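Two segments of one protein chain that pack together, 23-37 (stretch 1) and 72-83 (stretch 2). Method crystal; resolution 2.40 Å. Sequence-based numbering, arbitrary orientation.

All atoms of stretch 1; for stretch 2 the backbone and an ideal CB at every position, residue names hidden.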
ATOM      1  N   ASP A  23      -5.928   1.721   0.358  1.00 16.63           N
ATOM      2  CA  ASP A  23      -4.530   1.272   0.378  1.00 16.75           C
ATOM      3  C   ASP A  23      -3.642   2.417   0.892  1.00 16.80           C
ATOM      4  O   ASP A  23      -3.350   3.378   0.143  1.00 16.79           O
ATOM      5  CB  ASP A  23      -4.040   0.855  -1.018  1.00 16.82           C
ATOM      6  CG  ASP A  23      -4.559  -0.485  -1.441  1.00 16.88           C
ATOM      7  OD1 ASP A  23      -4.579  -0.752  -2.677  1.00 19.07           O
ATOM      8  OD2 ASP A  23      -4.925  -1.293  -0.572  1.00 17.90           O
ATOM      9  N   VAL A  24      -3.226   2.293   2.164  1.00 16.90           N
ATOM     10  CA  VAL A  24      -2.384   3.312   2.783  1.00 17.02           C
ATOM     11  C   VAL A  24      -1.070   2.707   3.395  1.00 17.31           C
ATOM     12  O   VAL A  24      -0.857   2.770   4.606  1.00 17.44           O
ATOM     13  CB  VAL A  24      -3.207   4.163   3.839  1.00 16.95           C
ATOM     14  CG1 VAL A  24      -4.228   5.120   3.143  1.00 16.76           C
ATOM     15  CG2 VAL A  24      -3.919   3.265   4.839  1.00 16.96           C
ATOM     16  N   PRO A  25      -0.213   2.087   2.567  1.00 17.45           N
ATOM     17  CA  PRO A  25       1.004   1.513   3.163  1.00 17.79           C
ATOM     18  C   PRO A  25       1.970   2.592   3.655  1.00 18.06           C
ATOM     19  O   PRO A  25       2.108   3.614   2.992  1.00 18.04           O
ATOM     20  CB  PRO A  25       1.632   0.706   1.997  1.00 17.92           C
ATOM     21  CG  PRO A  25       1.180   1.381   0.800  1.00 17.73           C
ATOM     22  CD  PRO A  25      -0.231   1.904   1.105  1.00 17.39           C
ATOM     23  N   GLY A  26       2.590   2.366   4.817  1.00 18.34           N
ATOM     24  CA  GLY A  26       3.629   3.259   5.352  1.00 18.71           C
ATOM     25  C   GLY A  26       3.088   4.548   6.000  1.00 18.76           C
ATOM     26  O   GLY A  26       3.874   5.428   6.376  1.00 19.81           O
ATOM     27  N   VAL A  27       1.760   4.661   6.151  1.00 18.34           N
ATOM     28  CA  VAL A  27       1.146   5.868   6.712  1.00 18.59           C
ATOM     29  C   VAL A  27       1.568   6.056   8.176  1.00 18.88           C
ATOM     30  O   VAL A  27       1.775   5.060   8.890  1.00 19.19           O
ATOM     31  CB  VAL A  27      -0.387   5.792   6.585  1.00 18.36           C
ATOM     32  CG1 VAL A  27      -1.082   7.101   6.933  1.00 17.74           C
ATOM     33  CG2 VAL A  27      -0.655   5.564   5.227  1.00 20.46           C
ATOM     34  N   ASP A  28       1.748   7.311   8.579  1.00 18.67           N
ATOM     35  CA  ASP A  28       1.871   7.655   9.978  1.00 19.40           C
ATOM     36  C   ASP A  28       0.436   7.527  10.514  1.00 19.16           C
ATOM     37  O   ASP A  28      -0.457   8.328  10.148  1.00 19.20           O
ATOM     38  CB  ASP A  28       2.362   9.103  10.128  1.00 19.84           C
ATOM     39  CG  ASP A  28       2.553   9.517  11.598  1.00 22.24           C
ATOM     40  OD1 ASP A  28       2.020   8.852  12.556  1.00 23.31           O
ATOM     41  OD2 ASP A  28       3.266  10.532  11.811  1.00 25.94           O
ATOM     42  N   ALA A  29       0.202   6.508  11.344  1.00 19.34           N
ATOM     43  CA  ALA A  29      -1.152   6.181  11.794  1.00 19.05           C
ATOM     44  C   ALA A  29      -1.799   7.366  12.520  1.00 19.29           C
ATOM     45  O   ALA A  29      -3.030   7.551  12.444  1.00 19.26           O
ATOM     46  CB  ALA A  29      -1.125   4.947  12.695  1.00 19.21           C
ATOM     47  N   GLY A  30      -0.962   8.145  13.225  1.00 19.59           N
ATOM     48  CA  GLY A  30      -1.408   9.291  14.053  1.00 19.66           C
ATOM     49  C   GLY A  30      -1.890  10.493  13.239  1.00 19.79           C
ATOM     50  O   GLY A  30      -2.349  11.487  13.815  1.00 20.56           O
ATOM     51  N   THR A  31      -1.791  10.421  11.908  1.00 19.40           N
ATOM     52  CA  THR A  31      -2.204  11.554  11.036  1.00 18.75           C
ATOM     53  C   THR A  31      -3.548  11.258  10.308  1.00 18.19           C
ATOM     54  O   THR A  31      -4.138  12.136   9.691  1.00 18.40           O
ATOM     55  CB  THR A  31      -1.163  11.863   9.922  1.00 18.68           C
ATOM     56  OG1 THR A  31      -1.017  10.695   9.078  1.00 18.27           O
ATOM     57  CG2 THR A  31       0.222  12.310  10.524  1.00 19.18           C
ATOM     58  N   LEU A  32      -3.980  10.008  10.350  1.00 17.94           N
ATOM     59  CA  LEU A  32      -5.228   9.579   9.747  1.00 17.62           C
ATOM     60  C   LEU A  32      -6.439  10.260  10.394  1.00 17.59           C
ATOM     61  O   LEU A  32      -6.609  10.250  11.601  1.00 18.14           O
ATOM     62  CB  LEU A  32      -5.343   8.051   9.870  1.00 17.72           C
ATOM     63  CG  LEU A  32      -4.533   7.177   8.931  1.00 17.73           C
ATOM     64  CD1 LEU A  32      -4.556   5.705   9.393  1.00 17.67           C
ATOM     65  CD2 LEU A  32      -5.042   7.330   7.479  1.00 17.17           C
ATOM     66  N   ALA A  33      -7.275  10.865   9.579  1.00 17.65           N
ATOM     67  CA  ALA A  33      -8.525  11.447  10.045  1.00 18.00           C
ATOM     68  C   ALA A  33      -9.643  11.024   9.104  1.00 17.84           C
ATOM     69  O   ALA A  33      -9.421  10.907   7.891  1.00 17.52           O
ATOM     70  CB  ALA A  33      -8.437  12.998  10.151  1.00 17.71           C
ATOM     71  N   LEU A  34     -10.829  10.809   9.681  1.00 18.13           N
ATOM     72  CA  LEU A  34     -12.002  10.312   8.961  1.00 18.44           C
ATOM     73  C   LEU A  34     -13.225  11.124   9.416  1.00 18.94           C
ATOM     74  O   LEU A  34     -13.498  11.229  10.610  1.00 19.19           O
ATOM     75  CB  LEU A  34     -12.250   8.840   9.302  1.00 18.61           C
ATOM     76  CG  LEU A  34     -11.606   7.600   8.669  1.00 19.93           C
ATOM     77  CD1 LEU A  34     -11.962   7.533   7.186  1.00 20.45           C
ATOM     78  CD2 LEU A  34     -10.131   7.528   8.856  1.00 21.86           C
ATOM     79  N   ALA A  35     -13.948  11.706   8.467  1.00 25.03           N
ATOM     80  CA  ALA A  35     -15.129  12.518   8.773  1.00 27.63           C
ATOM     81  C   ALA A  35     -16.250  12.247   7.767  1.00 26.73           C
ATOM     82  O   ALA A  35     -16.025  12.216   6.569  1.00 24.22           O
ATOM     83  CB  ALA A  35     -14.778  14.035   8.819  1.00 27.89           C
ATOM     84  N   GLU A  36     -17.459  12.055   8.265  1.00 29.49           N
ATOM     85  CA  GLU A  36     -18.587  11.820   7.388  1.00 30.25           C
ATOM     86  C   GLU A  36     -19.558  12.994   7.438  1.00 34.34           C
ATOM     87  O   GLU A  36     -20.071  13.336   8.484  1.00 38.18           O
ATOM     88  CB  GLU A  36     -19.260  10.460   7.679  1.00 30.94           C
ATOM     89  CG  GLU A  36     -19.798  10.277   9.081  1.00 36.36           C
ATOM     90  CD  GLU A  36     -20.403   8.904   9.351  1.00 39.62           C
ATOM     91  OE1 GLU A  36     -21.206   8.420   8.506  1.00 39.89           O
ATOM     92  OE2 GLU A  36     -20.097   8.330  10.439  1.00 44.57           O
ATOM     93  N   ASP A  37     -19.747  13.648   6.300  1.00 35.36           N
ATOM     94  CA  ASP A  37     -20.628  14.800   6.198  1.00 41.70           C
ATOM     95  C   ASP A  37     -21.721  14.370   5.266  1.00 41.92           C
ATOM     96  O   ASP A  37     -21.551  14.466   4.027  1.00 41.88           O
ATOM     97  CB  ASP A  37     -19.889  16.045   5.653  1.00 44.47           C
ATOM     98  CG  ASP A  37     -20.781  17.303   5.607  1.00 54.65           C
ATOM     99  OD1 ASP A  37     -21.755  17.308   4.811  1.00 60.77           O
ATOM    100  OD2 ASP A  37     -20.518  18.298   6.351  1.00 61.11           O
ATOM    101  N   UNK A  72     -26.626   4.594   0.776  1.00 26.71           N
ATOM    102  CA  UNK A  72     -26.877   5.359   2.011  1.00 26.89           C
ATOM    103  C   UNK A  72     -26.567   4.554   3.289  1.00 27.00           C
ATOM    104  O   UNK A  72     -26.897   3.379   3.379  1.00 27.98           O
ATOM    105  CB  UNK A  72     -28.336   5.819   2.042  1.00 26.89           C
ATOM    106  N   UNK A  73     -25.917   5.197   4.257  1.00 26.54           N
ATOM    107  CA  UNK A  73     -25.555   4.549   5.521  1.00 27.11           C
ATOM    108  C   UNK A  73     -26.193   5.247   6.718  1.00 28.70           C
ATOM    109  O   UNK A  73     -26.555   6.421   6.631  1.00 28.65           O
ATOM    110  CB  UNK A  73     -24.034   4.526   5.686  1.00 27.11           C
ATOM    111  N   UNK A  74     -26.344   4.524   7.830  1.00 30.54           N
ATOM    112  CA  UNK A  74     -26.810   5.140   9.059  1.00 32.11           C
ATOM    113  C   UNK A  74     -25.786   6.164   9.536  1.00 31.01           C
ATOM    114  O   UNK A  74     -24.591   5.903   9.479  1.00 30.31           O
ATOM    115  CB  UNK A  74     -27.064   4.083  10.135  1.00 32.11           C
ATOM    116  N   UNK A  75     -26.266   7.337  10.019  1.00 39.96           N
ATOM    117  CA  UNK A  75     -25.369   8.370  10.543  1.00 39.82           C
ATOM    118  C   UNK A  75     -24.549   7.894  11.751  1.00 39.30           C
ATOM    119  O   UNK A  75     -25.079   7.204  12.620  1.00 40.05           O
ATOM    120  CB  UNK A  75     -26.182   9.606  10.933  1.00 39.82           C
ATOM    121  N   UNK A  76     -23.274   8.271  11.792  1.00 38.09           N
ATOM    122  CA  UNK A  76     -22.399   8.051  12.959  1.00 37.64           C
ATOM    123  C   UNK A  76     -22.106   6.587  13.276  1.00 36.91           C
ATOM    124  O   UNK A  76     -21.757   6.240  14.399  1.00 36.96           O
ATOM    125  CB  UNK A  76     -23.032   8.697  14.193  1.00 37.64           C
ATOM    126  N   UNK A  77     -22.214   5.738  12.264  1.00 35.77           N
ATOM    127  CA  UNK A  77     -21.947   4.318  12.422  1.00 35.05           C
ATOM    128  C   UNK A  77     -20.564   3.884  11.974  1.00 33.38           C
ATOM    129  O   UNK A  77     -20.243   2.698  12.043  1.00 33.46           O
ATOM    130  CB  UNK A  77     -22.995   3.517  11.646  1.00 35.05           C
ATOM    131  N   UNK A  78     -19.735   4.819  11.526  1.00 32.38           N
ATOM    132  CA  UNK A  78     -18.432   4.440  10.963  1.00 30.93           C
ATOM    133  C   UNK A  78     -17.373   4.020  11.967  1.00 30.93           C
ATOM    134  O   UNK A  78     -17.139   4.719  12.959  1.00 31.72           O
ATOM    135  CB  UNK A  78     -17.881   5.613  10.150  1.00 30.93           C
ATOM    136  N   UNK A  79     -16.732   2.883  11.693  1.00 30.19           N
ATOM    137  CA  UNK A  79     -15.657   2.315  12.528  1.00 30.20           C
ATOM    138  C   UNK A  79     -14.457   1.944  11.640  1.00 28.88           C
ATOM    139  O   UNK A  79     -14.604   1.178  10.685  1.00 28.98           O
ATOM    140  CB  UNK A  79     -16.155   1.089  13.295  1.00 30.20           C
ATOM    141  N   UNK A  80     -13.279   2.481  11.958  1.00 27.72           N
ATOM    142  CA  UNK A  80     -12.104   2.337  11.106  1.00 26.57           C
ATOM    143  C   UNK A  80     -11.023   1.488  11.751  1.00 26.99           C
ATOM    144  O   UNK A  80     -10.773   1.579  12.938  1.00 27.67           O
ATOM    145  CB  UNK A  80     -11.536   3.715  10.758  1.00 26.57           C
ATOM    146  N   UNK A  81     -10.361   0.677  10.948  1.00 26.19           N
ATOM    147  CA  UNK A  81      -9.326  -0.224  11.420  1.00 26.24           C
ATOM    148  C   UNK A  81      -8.178  -0.268  10.385  1.00 25.42           C
ATOM    149  O   UNK A  81      -8.424  -0.171   9.175  1.00 25.21           O
ATOM    150  CB  UNK A  81      -9.901  -1.620  11.666  1.00 26.24           C
ATOM    151  N   UNK A  82      -6.935  -0.390  10.853  1.00 25.18           N
ATOM    152  CA  UNK A  82      -5.757  -0.378   9.973  1.00 24.71           C
ATOM    153  C   UNK A  82      -4.891  -1.595  10.229  1.00 25.13           C
ATOM    154  O   UNK A  82      -4.471  -1.821  11.357  1.00 25.99           O
ATOM    155  CB  UNK A  82      -4.939   0.899  10.175  1.00 24.71           C
ATOM    156  N   UNK A  83      -4.636  -2.386   9.194  1.00 24.83           N
ATOM    157  CA  UNK A  83      -3.742  -3.546   9.290  1.00 25.17           C
ATOM    158  C   UNK A  83      -3.106  -3.830   7.929  1.00 24.86           C
ATOM    159  O   UNK A  83      -3.782  -3.805   6.902  1.00 24.50           O
ATOM    160  CB  UNK A  83      -4.502  -4.776   9.790  1.00 25.17           C
TER

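Position 72 lies out of reach of stretch 1. Its phi of -60° and psi of 137° fit most residues, proline included. It is Pro72, and it makes no contact.

At position 73 the CA-to-CB bond points toward stretch 1, but the ideal CB has nothing of it within 5.5 Å. A side chain must extend to meet Glu36. Phi and psi are extended, which beta-branched residues accept well; a longer polar chain could also suit. The residue is Val73, with chi1 in m. Its CG2 comes 4.3 Å from Glu36 OE1.

Position 74 points away and begins a type II turn that ends at 77. Many residues would serve, polar ones among them. It is Arg74. Its nearest side-chain atom, Arg74 CB, is 7.4 Å from Glu36 OE1, and the guanidinium lies farther off, so it makes no salt bridge with Glu36. Arg74 O is nearer, 4.3 Å from Glu36 OE1.

Position 75 is the second residue of the turn. Phi of -61° and psi of 139° favour proline without requiring it. The CA-to-CB bond points sideways. Pro75 fills the place and stays clear of stretch 1.

Position 76 has a positive phi, 66°, with psi 24°. Glycine would be the first guess, with asparagine next. The CA-to-CB bond points away, while the backbone faces the Glu36 carboxylate. The residue is Ala76, which takes up the positive phi with a small side chain. Glu36 OE2 lies 3.4 Å from Ala76 CA and 3.5 Å from Ala76 N.

Position 77 closes the turn, with CA-to-CB sideways. Stretch 1 offers its CB no near partner, so a small polar residue that bonds back into the turn is one good choice. Ser77 does this: its OG donates to Arg74 O at 2.8 Å. Ser77 N is 3.8 Å from Glu36 OE2.

At position 78 an ideal CB would point toward stretch 1, 3.5 Å from Glu36 OE2, touching the carboxylate without clashing. The backbone angles do not demand glycine; glycine, alanine or a small polar residue would all suit. Gly78 leaves the carboxylate uncovered there. Its N is 3.7 Å from Glu36 OE2.

Position 79 opens the strand and is out of reach. Beta-branched residues suit its extended angles, and it is Val79.

Position 80 points toward Leu34. Its ideal CB is already 4.4 Å from Leu34 CG, so a small apolar residue is enough. Ala80 makes that apolar contact through CB.

Position 81 is out of reach again, as strand alternation predicts. Its extended angles accept most residues. Ser81 makes no contact here.

Position 82 points toward an apolar group formed by Val24, Ala29 and Leu32. The ideal CB is 4.9 Å from Leu32 CD1, leaving room for leucine, isoleucine or methionine. It is Leu82, with chi1 in t and chi2 in p. Leu82 CD1 meets Val24 CG2 at 3.7 Å. Leu82 CD2 lies 4.2 Å from Ala29 CB and 4.4 Å from Leu32 CD1.

Position 83 is out of reach, and stretch 1 sets no preference; small or beta-branched residues fit. Ala83 makes no contact.

Stretch 2, residues 72-83: PVRPASGVASLA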
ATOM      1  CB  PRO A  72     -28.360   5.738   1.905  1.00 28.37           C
ATOM      2  CG  PRO A  72     -28.932   4.755   0.871  1.00 29.73           C
ATOM      3  CD  PRO A  72     -27.826   4.510  -0.083  1.00 28.18           C
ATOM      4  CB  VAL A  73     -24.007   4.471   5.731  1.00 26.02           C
ATOM      5  CG1 VAL A  73     -23.332   3.677   4.596  1.00 24.35           C
ATOM      6  CG2 VAL A  73     -23.388   5.871   5.851  1.00 25.03           C
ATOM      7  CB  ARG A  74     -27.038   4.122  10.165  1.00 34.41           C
ATOM      8  CG  ARG A  74     -28.246   3.217   9.979  1.00 37.51           C
ATOM      9  CD  ARG A  74     -28.535   2.491  11.271  1.00 42.73           C
ATOM     10  NE  ARG A  74     -28.802   3.486  12.312  1.00 48.33           N
ATOM     11  CZ  ARG A  74     -28.902   3.220  13.611  1.00 51.24           C
ATOM     12  NH1 ARG A  74     -28.756   1.953  14.043  1.00 56.47           N
ATOM     13  NH2 ARG A  74     -29.156   4.214  14.474  1.00 52.27           N
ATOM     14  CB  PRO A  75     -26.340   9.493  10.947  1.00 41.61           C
ATOM     15  CG  PRO A  75     -27.704   8.815  11.108  1.00 43.07           C
ATOM     16  CD  PRO A  75     -27.680   7.776  10.025  1.00 41.10           C
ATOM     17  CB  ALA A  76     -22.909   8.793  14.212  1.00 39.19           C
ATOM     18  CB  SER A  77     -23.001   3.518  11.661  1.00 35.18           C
ATOM     19  OG  SER A  77     -22.944   3.805  10.280  1.00 33.62           O
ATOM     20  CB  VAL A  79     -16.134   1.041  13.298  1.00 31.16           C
ATOM     21  CG1 VAL A  79     -14.988   0.428  14.136  1.00 31.25           C
ATOM     22  CG2 VAL A  79     -17.384   1.354  14.190  1.00 32.44           C
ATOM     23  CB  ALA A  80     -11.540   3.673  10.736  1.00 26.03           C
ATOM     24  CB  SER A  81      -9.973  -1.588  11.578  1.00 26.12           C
ATOM     25  OG  SER A  81      -9.028  -2.536  11.931  1.00 28.20           O
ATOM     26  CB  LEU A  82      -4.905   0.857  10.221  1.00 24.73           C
ATOM     27  CG  LEU A  82      -3.542   0.961   9.487  1.00 24.23           C
ATOM     28  CD1 LEU A  82      -3.723   1.408   8.031  1.00 24.72           C
ATOM     29  CD2 LEU A  82      -2.535   1.871  10.185  1.00 23.96           C
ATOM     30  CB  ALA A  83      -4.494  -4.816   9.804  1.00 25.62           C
TER
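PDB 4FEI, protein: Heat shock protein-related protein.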